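Local structure of EvdO1 (Micromonospora carbonacea, 4XBZ) at residues G171-G174 against A175-I179; L237-I240 against L241-H244; W195-P198 against E199-Y202; E265-Q269 against L270-S274; R207-A210 against T211-L215. The protein probably catalyses an oxidative cyclization in orthosomycin biosynthesis, as a metal-dependent oxygenase of the phytanoyl-CoA dioxygenase family with a double-stranded beta-helix fold. All coordinates share one frame; numbering follows the deposited sequence.

The five contacts are local turns and helix segments, and four of them meet at or near the turn that carries a nickel ligand. Contact 2, with His244 on the metal, lies closest to contact 3: their centres are about 6 Å apart, and Leu243 N reaches Ser200 OG at 2.9 Å. Contact 1, centred about 10 Å from contact 2, meets it through Asn239 ND2 and Thr173 O, while Asn201 of contact 3 reaches Gly174 of contact 1. Contact 5 packs its helix on Leu243 of contact 2. Contact 4 lies farther out, touching contact 1 but keeping its nearest atoms about 9 Å from contact 2. Contacts 1, 3, 4 and 5 also meet the second subunit.

Contact 1: G171-G174 against A175-I179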
# COMPACT_ATOMS: atom_id res chain seq x y z
N GLY A 171 -11.35 -6.87 -0.52
CA GLY A 171 -10.20 -7.72 -0.79
C GLY A 171 -9.18 -6.99 -1.66
O GLY A 171 -7.99 -7.00 -1.37
N VAL A 172 -9.66 -6.33 -2.70
CA VAL A 172 -8.77 -5.67 -3.65
C VAL A 172 -8.06 -4.44 -3.10
O VAL A 172 -6.86 -4.26 -3.34
CB VAL A 172 -9.54 -5.27 -4.91
CG1 VAL A 172 -8.60 -4.62 -5.93
CG2 VAL A 172 -10.20 -6.48 -5.52
N THR A 173 -8.76 -3.58 -2.37
CA THR A 173 -8.19 -2.27 -2.06
C THR A 173 -8.67 -1.65 -0.73
O THR A 173 -8.48 -0.44 -0.49
CB THR A 173 -8.46 -1.28 -3.24
OG1 THR A 173 -7.74 -0.07 -3.05
CG2 THR A 173 -9.97 -0.97 -3.40
N GLY A 174 -9.27 -2.46 0.14
CA GLY A 174 -9.64 -2.01 1.47
C GLY A 174 -8.42 -1.42 2.14
O GLY A 174 -8.52 -0.45 2.89
N ALA A 175 -7.25 -2.02 1.86
CA ALA A 175 -5.97 -1.52 2.34
C ALA A 175 -5.60 -0.14 1.77
O ALA A 175 -4.65 0.47 2.26
CB ALA A 175 -4.88 -2.51 2.01
N GLY A 176 -6.32 0.35 0.76
CA GLY A 176 -6.12 1.71 0.27
C GLY A 176 -5.16 1.88 -0.91
O GLY A 176 -4.17 2.62 -0.83
N ARG A 177 -5.45 1.23 -2.02
CA ARG A 177 -4.56 1.28 -3.18
C ARG A 177 -5.17 2.17 -4.26
O ARG A 177 -4.48 2.65 -5.15
CB ARG A 177 -4.29 -0.14 -3.70
CG ARG A 177 -3.90 -1.11 -2.55
CD ARG A 177 -4.09 -2.57 -2.93
NE ARG A 177 -3.09 -2.93 -3.91
CZ ARG A 177 -3.27 -3.83 -4.87
NH1 ARG A 177 -4.41 -4.50 -4.97
NH2 ARG A 177 -2.27 -4.07 -5.71
N VAL A 178 -6.49 2.38 -4.16
CA VAL A 178 -7.20 3.33 -4.99
C VAL A 178 -7.57 4.54 -4.14
O VAL A 178 -8.35 4.44 -3.20
CB VAL A 178 -8.46 2.72 -5.62
CG1 VAL A 178 -9.18 3.75 -6.48
CG2 VAL A 178 -8.09 1.48 -6.43
N ILE A 179 -6.99 5.68 -4.47
CA ILE A 179 -6.95 6.81 -3.54
C ILE A 179 -7.32 8.13 -4.22
O ILE A 179 -6.84 8.46 -5.31
CB ILE A 179 -5.55 6.94 -2.90
CG1 ILE A 179 -5.14 5.63 -2.22
CG2 ILE A 179 -5.51 8.13 -1.92
CD1 ILE A 179 -3.79 5.70 -1.53
O HOH W 1 -8.78 2.04 -2.17
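Thr173 OG1 is gripped by two groups where helix 169-173 gives way to the loop that follows. Arg177 N donates to Thr173 OG1 at 2.8 Å, and water 1 lies 2.5 Å from that oxygen. That water in turn donates to Val178 O at 2.6 Å, so a single hydroxyl fastens the loop both directly and through solvent. The torsion of Thr173 (chi1 -171°) sets OG1 opposite the backbone N and on the side of the carbonyl carbon, where Arg177 N comes within bonding distance. The backbone closes the same turn: Gly176 N bonds to Thr173 O at 2.6 Å, coming from above the carbonyl plane. Gly176 is the residue that leaves the helical conformation, with phi 93°, where a CB would be jammed against Ala175 O, a conformation that favours glycine at this helix end. Arg177 then folds its side chain back, bent at chi3 (70°), until NH1 meets Val172 O at 3.0 Å. The oxygen lies at the edge of the guanidinium, in its plane, and the donor lies in the carbonyl plane. NH1 also bonds to Gly171 O of the second subunit. With an alanine in place of Arg177, Val172 O would probably be left without this donor and the link to Gly171 of the second subunit would be lost. Val172 rests on Leu270 of helix 264-270 and Val178 on strand 256-263, and the loop leads at Ile179 into strand 179-184, which pairs with Tyr261 of strand 256-263.

Contact 2: L237-I240 against L241-H244; sequences LHNI and LTLH. With NI (nickel (II) ion), chain I.
His238 presents its ring edge to the face of His244, across the turn that delivers a metal ligand in this double-stranded beta-helix. The ring centroids are 4.4 Å apart and the planes inclined at 56°. His160, Asp162 and His244 bind the nickel ion, the two-histidine, one-carboxylate facial triad of the oxygenase superfamily. From its CB, beside Trp195 O of strand 194-196, the His244 side chain has CG between the backbone N and the carbonyl carbon (chi1 54°), which brings ND1 to Thr242 O. His244 ND1 donates to Thr242 O at 2.8 Å, almost in the ring plane, and so fixes the ring's rotation. His244 CE1 lies 3.5 Å from His238 NE2. At the tip His244 NE2 binds nickel at 2.3 Å. His238 is a second-shell residue: its NE2 bonds to OD2 of Asp162, whose OD1 is on the metal. The chain between the two histidines is a type I beta turn from Asn239 to Thr242, closed by Thr242 N on Asn239 O at 2.9 Å. An Asx turn reinforces it, Leu241 N reaching Asn239 OD1 at 2.9 Å from above the amide plane, with a nearly straight N-H...O angle of 168°.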
# COMPACT_ATOMS: atom_id res chain seq x y z
N LEU A 237 -6.15 12.72 2.01
CA LEU A 237 -6.07 11.43 1.34
C LEU A 237 -7.22 10.57 1.82
O LEU A 237 -7.37 10.36 3.03
CB LEU A 237 -4.73 10.74 1.64
CG LEU A 237 -3.50 11.57 1.25
CD1 LEU A 237 -2.22 11.05 1.88
CD2 LEU A 237 -3.39 11.64 -0.28
N HIS A 238 -8.05 10.08 0.90
CA HIS A 238 -9.03 9.10 1.33
C HIS A 238 -9.18 7.92 0.37
O HIS A 238 -9.09 8.02 -0.86
CB HIS A 238 -10.39 9.78 1.63
CG HIS A 238 -11.29 9.99 0.45
ND1 HIS A 238 -11.44 11.22 -0.16
CD2 HIS A 238 -12.19 9.16 -0.14
CE1 HIS A 238 -12.35 11.13 -1.11
NE2 HIS A 238 -12.82 9.89 -1.13
N ASN A 239 -9.33 6.76 1.01
CA ASN A 239 -9.68 5.51 0.39
C ASN A 239 -11.08 5.62 -0.18
O ASN A 239 -11.99 6.06 0.53
CB ASN A 239 -9.59 4.40 1.43
CG ASN A 239 -9.74 3.02 0.84
OD1 ASN A 239 -10.44 2.81 -0.15
ND2 ASN A 239 -9.10 2.06 1.49
N ILE A 240 -11.26 5.24 -1.44
CA ILE A 240 -12.56 5.38 -2.10
C ILE A 240 -13.64 4.50 -1.44
O ILE A 240 -14.83 4.72 -1.65
CB ILE A 240 -12.48 5.02 -3.61
CG1 ILE A 240 -11.86 3.63 -3.78
CG2 ILE A 240 -11.65 6.06 -4.36
CD1 ILE A 240 -12.47 2.82 -4.87
N LEU A 241 -13.21 3.52 -0.64
CA LEU A 241 -14.12 2.63 0.08
C LEU A 241 -14.53 3.20 1.45
O LEU A 241 -15.40 2.65 2.14
CB LEU A 241 -13.48 1.24 0.26
CG LEU A 241 -13.10 0.46 -1.00
CD1 LEU A 241 -12.51 -0.93 -0.70
CD2 LEU A 241 -14.32 0.33 -1.88
N THR A 242 -13.87 4.28 1.87
CA THR A 242 -14.27 4.93 3.12
C THR A 242 -15.56 5.70 2.90
O THR A 242 -15.62 6.57 2.03
CB THR A 242 -13.20 5.88 3.66
OG1 THR A 242 -11.95 5.18 3.76
CG2 THR A 242 -13.61 6.41 5.03
N LEU A 243 -16.58 5.36 3.68
CA LEU A 243 -17.85 6.07 3.67
C LEU A 243 -17.65 7.53 4.07
O LEU A 243 -17.04 7.82 5.10
CB LEU A 243 -18.85 5.39 4.60
CG LEU A 243 -20.31 5.79 4.37
CD1 LEU A 243 -20.75 5.36 2.99
CD2 LEU A 243 -21.23 5.19 5.43
N HIS A 244 -18.13 8.46 3.23
CA HIS A 244 -18.04 9.88 3.57
C HIS A 244 -19.23 10.70 3.08
O HIS A 244 -20.02 10.25 2.25
CB HIS A 244 -16.74 10.50 3.04
CG HIS A 244 -16.53 10.30 1.57
ND1 HIS A 244 -16.27 9.06 1.02
CD2 HIS A 244 -16.52 11.18 0.54
CE1 HIS A 244 -16.11 9.19 -0.29
NE2 HIS A 244 -16.25 10.47 -0.60
NI NI I . -16.88 11.28 -2.69

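Contact 3: W195-P198 against E199-Y202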
# COMPACT_ATOMS: atom_id res chain seq x y z
N TRP A 195 -16.81 14.72 6.25
CA TRP A 195 -16.78 13.79 7.37
C TRP A 195 -16.63 12.37 6.84
O TRP A 195 -17.06 12.05 5.73
CB TRP A 195 -18.05 13.91 8.24
CG TRP A 195 -18.23 15.25 8.90
CD1 TRP A 195 -18.60 16.42 8.30
CD2 TRP A 195 -18.06 15.56 10.29
NE1 TRP A 195 -18.66 17.43 9.21
CE2 TRP A 195 -18.34 16.94 10.45
CE3 TRP A 195 -17.70 14.82 11.42
CZ2 TRP A 195 -18.26 17.58 11.68
CZ3 TRP A 195 -17.63 15.46 12.64
CH2 TRP A 195 -17.91 16.82 12.77
N CYS A 196 -16.02 11.50 7.61
CA CYS A 196 -15.92 10.13 7.15
C CYS A 196 -15.99 9.15 8.30
O CYS A 196 -15.76 9.51 9.45
CB CYS A 196 -14.63 9.93 6.37
SG CYS A 196 -13.19 10.29 7.32
N ILE A 197 -16.34 7.90 7.98
CA ILE A 197 -16.33 6.85 8.99
C ILE A 197 -15.06 6.02 8.89
O ILE A 197 -14.91 5.19 7.98
CB ILE A 197 -17.57 5.95 8.86
CG1 ILE A 197 -18.84 6.80 9.04
CG2 ILE A 197 -17.51 4.81 9.90
CD1 ILE A 197 -20.11 6.10 8.67
N PRO A 198 -14.12 6.25 9.82
CA PRO A 198 -12.85 5.51 9.85
C PRO A 198 -13.08 3.99 9.76
O PRO A 198 -14.04 3.50 10.34
CB PRO A 198 -12.24 5.88 11.20
CG PRO A 198 -12.91 7.15 11.60
CD PRO A 198 -14.28 7.14 10.99
N GLU A 199 -12.23 3.30 9.00
CA GLU A 199 -12.26 1.84 8.90
C GLU A 199 -13.49 1.30 8.18
O GLU A 199 -13.64 0.08 8.05
CB GLU A 199 -12.15 1.19 10.28
CG GLU A 199 -10.98 1.66 11.11
CD GLU A 199 -10.85 0.90 12.42
OE1 GLU A 199 -11.76 0.12 12.77
OE2 GLU A 199 -9.81 1.05 13.10
N SER A 200 -14.36 2.17 7.68
CA SER A 200 -15.48 1.66 6.89
C SER A 200 -14.99 1.17 5.53
O SER A 200 -15.73 0.51 4.80
CB SER A 200 -16.57 2.74 6.71
OG SER A 200 -16.06 3.91 6.10
N ASN A 201 -13.73 1.47 5.20
CA ASN A 201 -13.11 0.89 3.99
C ASN A 201 -12.99 -0.64 4.03
O ASN A 201 -12.69 -1.25 3.01
CB ASN A 201 -11.71 1.48 3.76
CG ASN A 201 -10.91 1.62 5.04
OD1 ASN A 201 -11.40 2.22 5.99
ND2 ASN A 201 -9.69 1.06 5.09
N TYR A 202 -13.21 -1.26 5.20
CA TYR A 202 -13.23 -2.72 5.25
C TYR A 202 -14.62 -3.35 5.42
O TYR A 202 -14.75 -4.57 5.53
CB TYR A 202 -12.32 -3.22 6.38
CG TYR A 202 -10.86 -2.88 6.19
CD1 TYR A 202 -10.08 -3.56 5.25
CD2 TYR A 202 -10.26 -1.89 6.95
CE1 TYR A 202 -8.74 -3.25 5.07
CE2 TYR A 202 -8.91 -1.58 6.78
CZ TYR A 202 -8.16 -2.26 5.84
OH TYR A 202 -6.83 -1.96 5.66
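Ile197 O takes two hydrogen bonds from one residue, Ser200. Ser200 OG donates to Ile197 O at 2.5 Å, in the carbonyl plane; Ser200 N reaches the same Ile197 O at 3.1 Å, tilted from that plane. OG reaches the oxygen because it sits between the backbone N and the carbonyl carbon (chi1 57°), aimed back across the turn. Ser200 OG also accepts from Leu243 N, in the loop leading to metal ligand His244. The backbone bond closes a type II beta turn from Ile197 to Ser200, with Glu199 at its third position taking the positive phi (68°) such turns need. A 3-10 segment, 200-202, follows, and Tyr202 N bonds back to Glu199 O at 3.2 Å. The Glu199 side chain extends outward, OE2 to a salt bridge with Arg54 and OE1 to Glu310 N of the second subunit. Beyond the polar core, Ile197 CG2 packs on Ser200 CB at 3.9 Å. Were an alanine to stand at Ser200, Ile197 O would probably keep just the backbone donor of this position, and Leu243 N would lose this acceptor. The serine thus acts as both donor and acceptor, giving its proton to Ile197 O and accepting from Leu243 N, and ties two neighbouring turns together.

Contact 4: E265-Q269 against L270-S274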
# COMPACT_ATOMS: atom_id res chain seq x y z
N GLU A 265 -1.19 -2.29 -12.44
CA GLU A 265 -1.49 -3.71 -12.61
C GLU A 265 -2.95 -4.00 -12.25
O GLU A 265 -3.51 -4.99 -12.72
CB GLU A 265 -0.55 -4.60 -11.77
CG GLU A 265 -0.84 -4.62 -10.27
CD GLU A 265 -0.13 -3.51 -9.53
OE1 GLU A 265 0.38 -2.57 -10.19
OE2 GLU A 265 -0.08 -3.58 -8.28
N VAL A 266 -3.56 -3.16 -11.43
CA VAL A 266 -4.96 -3.35 -11.07
C VAL A 266 -5.85 -2.93 -12.23
O VAL A 266 -6.80 -3.65 -12.57
CB VAL A 266 -5.34 -2.55 -9.79
CG1 VAL A 266 -6.87 -2.40 -9.66
CG2 VAL A 266 -4.70 -3.19 -8.53
N GLU A 267 -5.55 -1.78 -12.83
CA GLU A 267 -6.27 -1.33 -14.02
C GLU A 267 -6.11 -2.33 -15.15
O GLU A 267 -7.09 -2.70 -15.81
CB GLU A 267 -5.80 0.05 -14.48
CG GLU A 267 -6.54 1.23 -13.81
CD GLU A 267 -7.86 1.55 -14.49
OE1 GLU A 267 -8.18 0.92 -15.53
OE2 GLU A 267 -8.58 2.43 -14.00
N TRP A 268 -4.88 -2.77 -15.34
CA TRP A 268 -4.57 -3.72 -16.39
C TRP A 268 -5.49 -4.94 -16.32
O TRP A 268 -6.03 -5.33 -17.33
CB TRP A 268 -3.10 -4.12 -16.31
CG TRP A 268 -2.72 -5.26 -17.19
CD1 TRP A 268 -2.93 -5.37 -18.54
CD2 TRP A 268 -2.04 -6.45 -16.78
NE1 TRP A 268 -2.42 -6.57 -18.99
CE2 TRP A 268 -1.87 -7.25 -17.93
CE3 TRP A 268 -1.56 -6.92 -15.55
CZ2 TRP A 268 -1.24 -8.50 -17.88
CZ3 TRP A 268 -0.93 -8.16 -15.50
CH2 TRP A 268 -0.78 -8.93 -16.65
N GLN A 269 -5.72 -5.48 -15.12
CA GLN A 269 -6.47 -6.74 -14.99
C GLN A 269 -7.93 -6.57 -14.61
O GLN A 269 -8.74 -7.45 -14.89
CB GLN A 269 -5.84 -7.66 -13.92
CG GLN A 269 -4.52 -8.26 -14.31
CD GLN A 269 -4.18 -9.50 -13.49
OE1 GLN A 269 -4.50 -9.59 -12.29
NE2 GLN A 269 -3.55 -10.47 -14.13
N LEU A 270 -8.28 -5.50 -13.93
CA LEU A 270 -9.64 -5.37 -13.45
C LEU A 270 -10.38 -4.17 -14.06
O LEU A 270 -11.57 -4.02 -13.84
CB LEU A 270 -9.66 -5.26 -11.92
CG LEU A 270 -8.95 -6.37 -11.13
CD1 LEU A 270 -9.10 -6.12 -9.64
CD2 LEU A 270 -9.45 -7.78 -11.49
N GLY A 271 -9.67 -3.36 -14.84
CA GLY A 271 -10.23 -2.11 -15.34
C GLY A 271 -10.22 -1.02 -14.28
O GLY A 271 -9.40 -1.08 -13.36
N PRO A 272 -11.15 -0.04 -14.36
CA PRO A 272 -12.26 0.11 -15.30
C PRO A 272 -11.88 0.63 -16.68
O PRO A 272 -12.73 0.62 -17.57
CB PRO A 272 -13.16 1.14 -14.61
CG PRO A 272 -12.25 1.92 -13.75
CD PRO A 272 -11.22 0.96 -13.27
N HIS A 273 -10.65 1.09 -16.87
CA HIS A 273 -10.28 1.65 -18.15
C HIS A 273 -9.73 0.60 -19.10
O HIS A 273 -9.32 -0.48 -18.67
CB HIS A 273 -9.23 2.75 -17.98
CG HIS A 273 -9.70 3.90 -17.16
ND1 HIS A 273 -9.45 3.99 -15.80
CD2 HIS A 273 -10.39 5.02 -17.49
CE1 HIS A 273 -9.98 5.11 -15.34
NE2 HIS A 273 -10.56 5.75 -16.34
N SER A 274 -9.72 0.93 -20.39
CA SER A 274 -9.13 0.07 -21.40
C SER A 274 -7.63 -0.03 -21.17
O SER A 274 -7.06 0.79 -20.46
CB SER A 274 -9.45 0.62 -22.80
OG SER A 274 -8.85 1.89 -22.99
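Glu267 and His273 meet across the end of helix 264-270, the carboxylate at the edge of the imidazole with the two planes 34° apart. The fit is asymmetric: Glu267 OE2 lies in the ring plane and receives His273 ND1 at 2.5 Å, yet seen from the carboxylate this donor stands 41° above the plane. The other oxygen behaves more conventionally, Glu267 OE1 taking His273 N at 2.8 Å on its syn lone pair. Both oxygens thus hold one residue, by backbone and by ring, which fixes the carboxylate's rotation. A bend at chi2 (-83°) turns the Glu267 chain, whose CB starts out away from the loop, back toward these partners. The Pro272 side chain crosses that of Glu267 at about a right angle, with Pro272 CD 3.1 Å from Glu267 OE2. The pair is a His-carboxylate hydrogen bond built onto a helix C-terminus. Gly271, with positive phi, is the first residue to leave the helix, and its N still bonds to Glu267 O at 2.8 Å. Pro272 follows through a cis peptide and, without an N-H, cannot give the six-to-one bond of a Schellman motif. Glu267 CA makes a straight CA-H...O contact of 3.2 Å with Gly271 O. One turn round, Leu270 N bonds to Val266 O at 2.7 Å, and Val266 CG1 lies 4.3 Å from Leu270 CD1. Beyond the helix end His273 NE2 bonds to His328 ND1, and the imidazole stacks on Tyr277. Gln269 OE1 bonds to Gly171 N of the second subunit, and Gln269 CG lies over a face of Trp268.

Contact 5: R207-A210 against T211-L215; sequences RLTA and TADQL
Helix 205-217, an amphipathic surface helix, brings Arg207 and Thr211 side by side one turn apart, their side chains pointing the same way. Two donors of the threonine meet Arg207 O: Thr211 N at 2.9 Å and the hydroxyl Thr211 OG1 at 2.7 Å. They come from opposite faces of the carbonyl plane, so the oxygen is held on both sides. OG1 lies beside its own backbone N (chi1 -56°), the setting that lets a helical threonine bond back to the carbonyl four residues earlier. Water 2 completes a directed chain, accepting from Arg207 NE at 3.0 Å and donating to Thr211 OG1 at 2.5 Å. The arginine can reach it because its chain runs extended from CG to NE. Its guanidinium makes a cation-pi contact with Trp203, and NH1 forms a salt bridge with Glu310 of the second subunit. The backbone ladder is that of a regular alpha helix, each N-H on the carbonyl four residues back: Ala212 N meets Leu208 O at 2.8 Å, Asp213 N meets Thr209 O and Gln214 N meets Ala210 O. On the exposed flank the side chains of Thr209 and Asp213 lie side by side, with Thr209 CG2 3.8 Å from Asp213 OD2. On the inner side Leu208, Ala212 and Leu215 touch the side chain of Leu243, in the loop that carries a nickel ligand.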
# COMPACT_ATOMS: atom_id res chain seq x y z
N ARG A 207 -23.18 -4.41 5.53
CA ARG A 207 -22.98 -3.42 6.56
C ARG A 207 -22.93 -2.01 5.96
O ARG A 207 -23.55 -1.09 6.49
CB ARG A 207 -21.69 -3.72 7.34
CG ARG A 207 -21.48 -2.79 8.52
CD ARG A 207 -20.30 -3.18 9.38
NE ARG A 207 -20.11 -2.17 10.42
CZ ARG A 207 -19.28 -2.28 11.44
NH1 ARG A 207 -18.55 -3.37 11.59
NH2 ARG A 207 -19.18 -1.29 12.32
N LEU A 208 -22.20 -1.83 4.86
CA LEU A 208 -22.07 -0.51 4.26
C LEU A 208 -23.41 0.03 3.76
O LEU A 208 -23.78 1.17 4.06
CB LEU A 208 -21.07 -0.52 3.11
CG LEU A 208 -20.82 0.94 2.72
CD1 LEU A 208 -19.51 1.46 3.34
CD2 LEU A 208 -20.88 1.15 1.22
N THR A 209 -24.10 -0.78 2.97
CA THR A 209 -25.42 -0.47 2.42
C THR A 209 -26.47 -0.16 3.50
O THR A 209 -27.22 0.81 3.38
CB THR A 209 -25.92 -1.64 1.55
OG1 THR A 209 -25.22 -1.62 0.30
CG2 THR A 209 -27.41 -1.53 1.29
N ALA A 210 -26.51 -1.00 4.53
CA ALA A 210 -27.39 -0.77 5.67
C ALA A 210 -27.05 0.52 6.39
O ALA A 210 -27.93 1.37 6.61
CB ALA A 210 -27.32 -1.94 6.65
N THR A 211 -25.78 0.68 6.76
CA THR A 211 -25.35 1.85 7.52
C THR A 211 -25.55 3.16 6.75
O THR A 211 -26.01 4.16 7.32
CB THR A 211 -23.87 1.72 7.95
OG1 THR A 211 -23.71 0.52 8.69
CG2 THR A 211 -23.46 2.89 8.84
N ALA A 212 -25.24 3.15 5.45
CA ALA A 212 -25.38 4.34 4.62
C ALA A 212 -26.86 4.71 4.50
O ALA A 212 -27.21 5.88 4.69
CB ALA A 212 -24.77 4.13 3.24
N ASP A 213 -27.70 3.73 4.18
CA ASP A 213 -29.15 3.95 4.08
C ASP A 213 -29.73 4.57 5.36
O ASP A 213 -30.49 5.55 5.30
CB ASP A 213 -29.88 2.65 3.75
CG ASP A 213 -29.71 2.22 2.30
OD1 ASP A 213 -29.19 3.01 1.50
OD2 ASP A 213 -30.10 1.09 1.96
N GLN A 214 -29.36 4.01 6.52
CA GLN A 214 -29.86 4.53 7.78
C GLN A 214 -29.45 5.99 7.95
O GLN A 214 -30.28 6.85 8.23
CB GLN A 214 -29.35 3.72 8.98
CG GLN A 214 -29.16 4.56 10.25
CD GLN A 214 -28.49 3.82 11.40
OE1 GLN A 214 -28.51 2.58 11.47
NE2 GLN A 214 -27.89 4.58 12.32
N LEU A 215 -28.17 6.28 7.75
CA LEU A 215 -27.66 7.64 7.90
C LEU A 215 -28.35 8.63 6.95
O LEU A 215 -28.68 9.75 7.34
CB LEU A 215 -26.15 7.67 7.67
CG LEU A 215 -25.24 7.09 8.75
CD1 LEU A 215 -23.80 7.10 8.26
CD2 LEU A 215 -25.39 7.84 10.08
O HOH W 2 -22.22 -0.03 10.66